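Local coordinates for protein tRNA (guanine(9)-N1)-methyltransferase (PDB 4JWH) that methylates N1 of guanosine 9 in cytoplasmic tRNA, using S-adenosyl-L-methionine as the methyl donor, at residues Lys176-Glu181 and Gln231-Ala236; Val190-Asp195 and Tyr209-Ile214. All coordinates share one frame; numbering follows the deposited sequence.

Contact 1. Residues Lys176-Glu181 and Gln231-Ala236; sequences KSYLEE and QGIKTA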
ATOM      1  N   LYS A 176      13.576   1.088   9.696  1.00 25.78           N
ATOM      2  CA  LYS A 176      14.231   1.706   8.538  1.00 26.14           C
ATOM      3  C   LYS A 176      13.191   2.350   7.632  1.00 25.43           C
ATOM      4  O   LYS A 176      12.063   1.833   7.472  1.00 24.48           O
ATOM      5  CB  LYS A 176      15.060   0.700   7.717  1.00 25.92           C
ATOM      6  CG  LYS A 176      16.270   0.110   8.486  1.00 30.14           C
ATOM      7  CD  LYS A 176      17.083  -0.803   7.562  1.00 34.49           C
ATOM      8  CE  LYS A 176      18.381  -1.253   8.205  1.00 38.89           C
ATOM      9  NZ  LYS A 176      18.144  -2.283   9.270  1.00 39.95           N
ATOM     10  N   SER A 177      13.572   3.474   7.050  1.00 24.29           N
ATOM     11  CA  SER A 177      12.784   4.098   5.978  1.00 24.51           C
ATOM     12  C   SER A 177      12.882   3.197   4.753  1.00 23.79           C
ATOM     13  O   SER A 177      13.802   2.362   4.683  1.00 23.29           O
ATOM     14  CB  SER A 177      13.376   5.463   5.637  1.00 24.72           C
ATOM     15  OG  SER A 177      14.576   5.262   4.898  1.00 25.90           O
ATOM     16  N   TYR A 178      11.947   3.338   3.803  1.00 23.07           N
ATOM     17  CA  TYR A 178      12.022   2.576   2.545  1.00 22.32           C
ATOM     18  C   TYR A 178      13.304   2.903   1.785  1.00 23.20           C
ATOM     19  O   TYR A 178      13.878   2.016   1.137  1.00 22.78           O
ATOM     20  CB  TYR A 178      10.768   2.735   1.633  1.00 22.14           C
ATOM     21  CG  TYR A 178      10.374   4.167   1.231  1.00 19.96           C
ATOM     22  CD1 TYR A 178       9.288   4.800   1.824  1.00 20.55           C
ATOM     23  CD2 TYR A 178      11.040   4.842   0.227  1.00 19.74           C
ATOM     24  CE1 TYR A 178       8.913   6.117   1.461  1.00 19.78           C
ATOM     25  CE2 TYR A 178      10.656   6.173  -0.162  1.00 19.69           C
ATOM     26  CZ  TYR A 178       9.610   6.790   0.472  1.00 20.37           C
ATOM     27  OH  TYR A 178       9.232   8.074   0.116  1.00 22.47           O
ATOM     28  N   LEU A 179      13.731   4.163   1.873  1.00 24.63           N
ATOM     29  CA  LEU A 179      14.942   4.653   1.211  1.00 27.20           C
ATOM     30  C   LEU A 179      16.160   3.942   1.789  1.00 28.38           C
ATOM     31  O   LEU A 179      17.070   3.578   1.052  1.00 29.14           O
ATOM     32  CB  LEU A 179      15.075   6.182   1.321  1.00 27.72           C
ATOM     33  CG  LEU A 179      16.003   6.898   0.313  1.00 29.13           C
ATOM     34  CD1 LEU A 179      15.579   6.660  -1.132  1.00 31.18           C
ATOM     35  CD2 LEU A 179      16.114   8.415   0.600  1.00 32.40           C
ATOM     36  N   GLU A 180      16.146   3.712   3.102  1.00 28.76           N
ATOM     37  CA  GLU A 180      17.196   2.957   3.769  1.00 29.05           C
ATOM     38  C   GLU A 180      17.138   1.503   3.381  1.00 28.80           C
ATOM     39  O   GLU A 180      18.139   0.952   2.948  1.00 28.09           O
ATOM     40  CB  GLU A 180      17.130   3.124   5.303  1.00 29.92           C
ATOM     41  CG  GLU A 180      17.476   4.540   5.749  1.00 31.89           C
ATOM     42  CD  GLU A 180      17.278   4.797   7.245  1.00 36.06           C
ATOM     43  OE1 GLU A 180      18.093   5.575   7.798  1.00 42.52           O
ATOM     44  OE2 GLU A 180      16.321   4.279   7.867  1.00 32.01           O
ATOM     45  N   GLU A 181      15.958   0.890   3.522  1.00 28.27           N
ATOM     46  CA  GLU A 181      15.788  -0.522   3.257  1.00 28.34           C
ATOM     47  C   GLU A 181      16.057  -0.914   1.788  1.00 28.28           C
ATOM     48  O   GLU A 181      16.589  -2.002   1.524  1.00 27.19           O
ATOM     49  CB  GLU A 181      14.404  -0.976   3.756  1.00 28.22           C
ATOM     50  CG  GLU A 181      14.023  -2.416   3.480  1.00 30.58           C
ATOM     51  CD  GLU A 181      14.736  -3.420   4.379  1.00 36.03           C
ATOM     52  OE1 GLU A 181      14.912  -4.566   3.920  1.00 36.92           O
ATOM     53  OE2 GLU A 181      15.110  -3.071   5.524  1.00 37.78           O
ATOM     54  N   GLN A 231      12.963  13.096  -2.959  1.00 27.46           N
ATOM     55  CA  GLN A 231      13.930  11.982  -2.970  1.00 28.05           C
ATOM     56  C   GLN A 231      14.427  11.593  -4.367  1.00 27.92           C
ATOM     57  O   GLN A 231      15.330  10.776  -4.480  1.00 28.86           O
ATOM     58  CB  GLN A 231      13.341  10.724  -2.310  1.00 27.24           C
ATOM     59  CG  GLN A 231      13.035  10.856  -0.820  1.00 29.37           C
ATOM     60  CD  GLN A 231      12.165   9.713  -0.298  1.00 28.54           C
ATOM     61  OE1 GLN A 231      11.385   9.118  -1.036  1.00 29.83           O
ATOM     62  NE2 GLN A 231      12.293   9.418   0.973  1.00 28.42           N
ATOM     63  N   GLY A 232      13.805  12.123  -5.413  1.00 28.49           N
ATOM     64  CA  GLY A 232      14.100  11.715  -6.787  1.00 29.12           C
ATOM     65  C   GLY A 232      13.515  10.369  -7.211  1.00 29.71           C
ATOM     66  O   GLY A 232      14.100   9.695  -8.047  1.00 30.21           O
ATOM     67  N   ILE A 233      12.381   9.972  -6.628  1.00 28.99           N
ATOM     68  CA  ILE A 233      11.731   8.683  -6.922  1.00 29.45           C
ATOM     69  C   ILE A 233      10.497   8.927  -7.772  1.00 29.31           C
ATOM     70  O   ILE A 233       9.797   9.924  -7.605  1.00 28.46           O
ATOM     71  CB  ILE A 233      11.313   7.921  -5.608  1.00 29.59           C
ATOM     72  CG1 ILE A 233      12.539   7.454  -4.821  1.00 30.27           C
ATOM     73  CG2 ILE A 233      10.416   6.706  -5.890  1.00 30.99           C
ATOM     74  CD1 ILE A 233      12.213   7.245  -3.351  1.00 32.19           C
ATOM     75  N   LYS A 234      10.213   7.997  -8.672  1.00 29.60           N
ATOM     76  CA  LYS A 234       9.075   8.158  -9.553  1.00 29.95           C
ATOM     77  C   LYS A 234       7.750   7.875  -8.845  1.00 29.00           C
ATOM     78  O   LYS A 234       7.681   7.054  -7.930  1.00 29.33           O
ATOM     79  CB  LYS A 234       9.248   7.298 -10.810  1.00 30.37           C
ATOM     80  N   THR A 235       6.714   8.591  -9.261  1.00 28.01           N
ATOM     81  CA  THR A 235       5.382   8.493  -8.692  1.00 27.03           C
ATOM     82  C   THR A 235       4.427   8.145  -9.824  1.00 26.35           C
ATOM     83  O   THR A 235       4.760   8.325 -10.995  1.00 26.21           O
ATOM     84  CB  THR A 235       4.944   9.822  -8.056  1.00 27.71           C
ATOM     85  OG1 THR A 235       4.863  10.839  -9.061  1.00 27.32           O
ATOM     86  CG2 THR A 235       5.960  10.289  -6.978  1.00 27.80           C
ATOM     87  N   ALA A 236       3.252   7.656  -9.473  1.00 25.25           N
ATOM     88  CA  ALA A 236       2.243   7.204 -10.430  1.00 24.05           C
ATOM     89  C   ALA A 236       0.913   7.133  -9.711  1.00 23.70           C
ATOM     90  O   ALA A 236       0.843   6.668  -8.544  1.00 22.45           O
ATOM     91  CB  ALA A 236       2.602   5.835 -10.976  1.00 24.13           C
TER

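Contact 2. Residues Val190-Asp195 and Tyr209-Ile214; sequences VYLSAD and YIIGAI. With SAH (S-adenosyl-L-homocysteine), chain C.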
ATOM      1  N   VAL A 190       8.624   3.007  -6.811  1.00 20.55           N
ATOM      2  CA  VAL A 190       7.567   3.862  -7.364  1.00 19.22           C
ATOM      3  C   VAL A 190       6.655   4.191  -6.185  1.00 19.30           C
ATOM      4  O   VAL A 190       6.114   3.291  -5.543  1.00 17.57           O
ATOM      5  CB  VAL A 190       6.750   3.138  -8.490  1.00 20.04           C
ATOM      6  CG1 VAL A 190       5.506   3.948  -8.873  1.00 19.08           C
ATOM      7  CG2 VAL A 190       7.604   2.840  -9.722  1.00 19.98           C
ATOM      8  N   TYR A 191       6.491   5.484  -5.897  1.00 18.43           N
ATOM      9  CA  TYR A 191       5.569   5.924  -4.867  1.00 17.18           C
ATOM     10  C   TYR A 191       4.204   6.216  -5.516  1.00 18.11           C
ATOM     11  O   TYR A 191       4.065   7.118  -6.346  1.00 16.15           O
ATOM     12  CB  TYR A 191       6.111   7.171  -4.158  1.00 17.17           C
ATOM     13  CG  TYR A 191       5.668   7.320  -2.707  1.00 16.75           C
ATOM     14  CD1 TYR A 191       6.607   7.527  -1.708  1.00 16.67           C
ATOM     15  CD2 TYR A 191       4.305   7.313  -2.345  1.00 16.90           C
ATOM     16  CE1 TYR A 191       6.234   7.679  -0.377  1.00 16.83           C
ATOM     17  CE2 TYR A 191       3.909   7.448  -1.000  1.00 16.49           C
ATOM     18  CZ  TYR A 191       4.908   7.618  -0.029  1.00 17.45           C
ATOM     19  OH  TYR A 191       4.617   7.780   1.286  1.00 18.52           O
ATOM     20  N   LEU A 192       3.204   5.438  -5.130  1.00 17.85           N
ATOM     21  CA  LEU A 192       1.833   5.639  -5.605  1.00 18.39           C
ATOM     22  C   LEU A 192       1.230   6.908  -4.978  1.00 17.86           C
ATOM     23  O   LEU A 192       1.244   7.068  -3.759  1.00 17.17           O
ATOM     24  CB  LEU A 192       1.001   4.404  -5.265  1.00 18.74           C
ATOM     25  CG  LEU A 192       1.479   3.148  -6.048  1.00 20.67           C
ATOM     26  CD1 LEU A 192       0.772   1.911  -5.601  1.00 22.10           C
ATOM     27  CD2 LEU A 192       1.253   3.335  -7.571  1.00 23.38           C
ATOM     28  N   SER A 193       0.723   7.807  -5.822  1.00 18.33           N
ATOM     29  CA  SER A 193       0.083   9.044  -5.353  1.00 19.88           C
ATOM     30  C   SER A 193      -1.050   9.477  -6.303  1.00 21.50           C
ATOM     31  O   SER A 193      -0.863   9.504  -7.519  1.00 22.08           O
ATOM     32  CB  SER A 193       1.134  10.176  -5.189  1.00 19.03           C
ATOM     33  OG  SER A 193       0.538  11.470  -5.039  1.00 22.74           O
ATOM     34  N   ALA A 194      -2.206   9.826  -5.752  1.00 22.70           N
ATOM     35  CA  ALA A 194      -3.291  10.356  -6.585  1.00 25.12           C
ATOM     36  C   ALA A 194      -2.902  11.662  -7.318  1.00 26.22           C
ATOM     37  O   ALA A 194      -3.499  12.020  -8.327  1.00 27.60           O
ATOM     38  CB  ALA A 194      -4.548  10.546  -5.752  1.00 24.40           C
ATOM     39  N   ASP A 195      -1.886  12.345  -6.804  1.00 27.17           N
ATOM     40  CA  ASP A 195      -1.419  13.649  -7.304  1.00 28.16           C
ATOM     41  C   ASP A 195      -0.358  13.593  -8.405  1.00 28.55           C
ATOM     42  O   ASP A 195       0.027  14.634  -8.953  1.00 29.41           O
ATOM     43  CB  ASP A 195      -0.929  14.490  -6.116  1.00 27.80           C
ATOM     44  CG  ASP A 195      -2.010  14.625  -5.010  1.00 30.10           C
ATOM     45  OD1 ASP A 195      -3.176  14.931  -5.358  1.00 30.16           O
ATOM     46  OD2 ASP A 195      -1.723  14.415  -3.802  1.00 30.08           O
ATOM     47  N   TYR A 209       6.553  -1.037  -4.971  1.00 19.03           N
ATOM     48  CA  TYR A 209       5.483  -0.006  -5.004  1.00 17.50           C
ATOM     49  C   TYR A 209       5.231   0.477  -3.613  1.00 16.79           C
ATOM     50  O   TYR A 209       5.099  -0.329  -2.727  1.00 16.79           O
ATOM     51  CB  TYR A 209       4.193  -0.573  -5.650  1.00 16.27           C
ATOM     52  CG  TYR A 209       4.492  -0.878  -7.091  1.00 18.82           C
ATOM     53  CD1 TYR A 209       4.544   0.153  -8.030  1.00 18.78           C
ATOM     54  CD2 TYR A 209       4.831  -2.172  -7.494  1.00 18.93           C
ATOM     55  CE1 TYR A 209       4.867  -0.110  -9.373  1.00 23.57           C
ATOM     56  CE2 TYR A 209       5.170  -2.441  -8.820  1.00 19.51           C
ATOM     57  CZ  TYR A 209       5.192  -1.398  -9.745  1.00 21.69           C
ATOM     58  OH  TYR A 209       5.513  -1.638 -11.054  1.00 23.02           O
ATOM     59  N   ILE A 210       5.194   1.792  -3.418  1.00 15.48           N
ATOM     60  CA  ILE A 210       5.001   2.359  -2.082  1.00 15.68           C
ATOM     61  C   ILE A 210       3.595   2.927  -1.945  1.00 16.52           C
ATOM     62  O   ILE A 210       3.139   3.657  -2.813  1.00 18.22           O
ATOM     63  CB  ILE A 210       6.017   3.474  -1.772  1.00 15.36           C
ATOM     64  CG1 ILE A 210       7.463   2.971  -1.990  1.00 13.83           C
ATOM     65  CG2 ILE A 210       5.874   3.977  -0.316  1.00 13.21           C
ATOM     66  CD1 ILE A 210       8.443   4.117  -2.269  1.00 12.27           C
ATOM     67  N   ILE A 211       2.931   2.595  -0.839  1.00 17.42           N
ATOM     68  CA  ILE A 211       1.664   3.232  -0.429  1.00 16.92           C
ATOM     69  C   ILE A 211       1.932   4.099   0.804  1.00 18.03           C
ATOM     70  O   ILE A 211       2.557   3.627   1.774  1.00 17.56           O
ATOM     71  CB  ILE A 211       0.576   2.178  -0.106  1.00 17.26           C
ATOM     72  CG1 ILE A 211       0.421   1.194  -1.291  1.00 15.83           C
ATOM     73  CG2 ILE A 211      -0.754   2.870   0.266  1.00 17.07           C
ATOM     74  CD1 ILE A 211      -0.414  -0.048  -1.001  1.00 13.14           C
ATOM     75  N   GLY A 212       1.495   5.365   0.771  1.00 16.93           N
ATOM     76  CA  GLY A 212       1.523   6.204   1.987  1.00 17.32           C
ATOM     77  C   GLY A 212       0.640   5.676   3.108  1.00 17.95           C
ATOM     78  O   GLY A 212      -0.574   5.549   2.946  1.00 17.38           O
ATOM     79  N   ALA A 213       1.225   5.360   4.260  1.00 18.33           N
ATOM     80  CA  ALA A 213       0.408   4.825   5.356  1.00 19.60           C
ATOM     81  C   ALA A 213      -0.098   6.009   6.166  1.00 20.62           C
ATOM     82  O   ALA A 213       0.505   6.409   7.170  1.00 20.04           O
ATOM     83  CB  ALA A 213       1.188   3.830   6.236  1.00 19.35           C
ATOM     84  N   ILE A 214      -1.206   6.574   5.699  1.00 21.54           N
ATOM     85  CA  ILE A 214      -1.813   7.731   6.343  1.00 23.40           C
ATOM     86  C   ILE A 214      -3.322   7.814   6.069  1.00 24.59           C
ATOM     87  O   ILE A 214      -3.792   7.553   4.964  1.00 25.06           O
ATOM     88  CB  ILE A 214      -1.095   9.065   5.923  1.00 23.80           C
ATOM     89  CG1 ILE A 214      -1.631  10.260   6.752  1.00 25.11           C
ATOM     90  CG2 ILE A 214      -1.170   9.293   4.400  1.00 22.86           C
ATOM     91  CD1 ILE A 214      -0.896  11.563   6.543  1.00 25.92           C
TER
HETATM   92  N   SAH C 401      -2.892  13.225   1.084  1.00 20.00           N
HETATM   93  CA  SAH C 401      -2.333  11.891   1.239  1.00 20.00           C
HETATM   94  CB  SAH C 401      -3.540  10.935   1.432  1.00 20.00           C
HETATM   95  CG  SAH C 401      -3.349   9.667   0.711  1.00 20.00           C
HETATM   96  SD  SAH C 401      -4.401   8.270   0.795  1.00 20.00           S
HETATM   97  C   SAH C 401      -1.302  11.699   0.134  1.00 20.00           C
HETATM   98  O   SAH C 401      -1.030  10.676  -0.419  1.00 20.00           O
HETATM   99  OXT SAH C 401      -0.633  12.631  -0.199  1.00 20.00           O
HETATM  100  C5' SAH C 401      -3.268   7.020   1.250  1.00 20.00           C
HETATM  101  C4' SAH C 401      -2.389   6.415   0.160  1.00 20.00           C
HETATM  102  O4' SAH C 401      -3.111   5.673  -0.775  1.00 20.00           O
HETATM  103  C3' SAH C 401      -1.531   7.381  -0.667  1.00 20.00           C
HETATM  104  O3' SAH C 401      -0.363   7.769  -0.006  1.00 20.00           O
HETATM  105  C2' SAH C 401      -1.270   6.632  -1.927  1.00 20.00           C
HETATM  106  O2' SAH C 401      -0.151   5.830  -1.729  1.00 20.00           O
HETATM  107  C1' SAH C 401      -2.533   5.819  -2.039  1.00 20.00           C
HETATM  108  N9  SAH C 401      -3.487   6.353  -3.026  1.00 20.00           N
HETATM  109  C8  SAH C 401      -4.695   6.776  -2.784  1.00 20.00           C
HETATM  110  N7  SAH C 401      -5.332   7.123  -3.872  1.00 20.00           N
HETATM  111  C5  SAH C 401      -4.526   6.884  -4.860  1.00 20.00           C
HETATM  112  C6  SAH C 401      -4.555   7.021  -6.317  1.00 20.00           C
HETATM  113  N6  SAH C 401      -5.616   7.499  -6.916  1.00 20.00           N
HETATM  114  N1  SAH C 401      -3.492   6.659  -6.992  1.00 20.00           N
HETATM  115  C2  SAH C 401      -2.419   6.176  -6.392  1.00 20.00           C
HETATM  116  N3  SAH C 401      -2.310   6.039  -5.096  1.00 20.00           N
HETATM  117  C4  SAH C 401      -3.311   6.361  -4.286  1.00 20.00           C

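Contact 1. Residues Lys176-Glu181 and Gln231-Ala236
Tyr178 and Gln231 meet tip to tip beside the parallel sheet of this SPOUT-clan methyltransferase, where the first turn of helix 178-181, opened by a capping box, comes near the C-terminal end of helix 223-231, closed by a Schellman motif at Gly232, which has positive phi. Gln231 immediately precedes that glycine. From its CB, the first torsion (chi1 -65°) sets CG anti to the carbonyl carbon, and the chain then extends toward helix 178-181. Gln231 CG lies 4.2 Å from Leu179 CD2. CD brings the amide up to the tyrosine, with the amide plane turned 87° from the ring plane. At the tip the two amide atoms part company. OE1 accepts the phenol proton, Tyr178 OH to Gln231 OE1 being 2.7 Å, and this bond meets the carbonyl oxygen well off its axis, with a C=O...donor angle of 116° and the donor somewhat tilted from the carbonyl plane. Gln231 NE2 lies 4.0 Å from Leu179 CD2. The hydroxyl of a buried tyrosine is thus satisfied by this side-chain carbonyl. Ile233 CD1 lies at the ring edge, near its plane, 3.7 Å from Tyr178 CE2. The Leu179 and Ile233 side chains slide past each other in opposite directions, Leu179 CD1 to Ile233 CD1 at 4.1 Å.

The contact joins helix 178-181 to the turn leading into strand 234-236, an outermost strand of the sheet, with the Tyr178 ring packed against Val107 and Asp109 of strand 105-109 and Leu189 of strand 189-192. The turn carrying Tyr178 and Leu179 is fixed at its start by reciprocal bonds: Glu180 N gives its hydrogen to Ser177 OG (2.8 Å), and Ser177 N returns one to Glu180 OE2 (3.0 Å), met on the anti side of the carboxylate.

Contact 2. Residues Val190-Asp195 and Tyr209-Ile214
Val190 pairs with Tyr209, and Tyr191 with Ile210, in neighbouring parallel strands; the axes of the short segments 190-192 and 209-212 approach to 4.6 Å at 33°. Ile210 bridges the pair: its N donates to Val190 O (2.8 Å) and its O accepts from Leu192 N (2.9 Å). On one face of the sheet the Tyr191 ring is crossed at about a right angle by the Ile210 side chain, whose CG2 sits over the ring centre in a CH-pi contact, 3.7 Å from the centroid and 11° off the normal. Tyr191 OH lies 3.5 Å from Gly212 CA and is hydrogen-bonded to Asp109 OD2. An alanine in place of Tyr191 would probably leave the Ile210 methyl without its aromatic cover and the Asp109 carboxylate without this hydroxyl. On the other face Val190 and Tyr209 run side by side, Val190 CB to Tyr209 CD1 at 3.7 Å. Beyond the paired residues the ribose hydroxyl O2' of S-adenosyl-L-homocysteine bridges the two strands, donating to Leu192 O (2.8 Å) and accepting from Gly212 N (3.0 Å). A CB on Gly212 would collide with O3'. The cofactor product sits at the C-terminal ends of these parallel strands, as in other SPOUT-clan methyltransferases, where the knotted region binds it. Helix 223-231 packs on Tyr191 through Cys224 and Ala228, helix 254-267 lies against Leu192 and Ile211, and strands 105-109 and 234-236 flank the pair.

In the fold
Both contacts reach one parallel sheet, and contact 2 is nested within the chain loop that contact 1 closes; their centres lie 10 Å apart. Strand 234-236 leaves contact 1 to pair with strand 189-192 of contact 2, with probable hydrogen bonds from Tyr191 N to Lys234 O (2.8 Å) and from Ser193 N to Ala236 O (3.0 Å). The two tyrosines also pack together, Tyr178 OH lying 3.1 Å from Tyr191 CE1. Contact 2 bonds the ribose, whereas the Tyr178 side chain stays about 10 Å from the ligand; Asp216, the proton acceptor, and Leu238, beyond strand 234-236, also hydrogen-bond S-adenosyl-L-homocysteine.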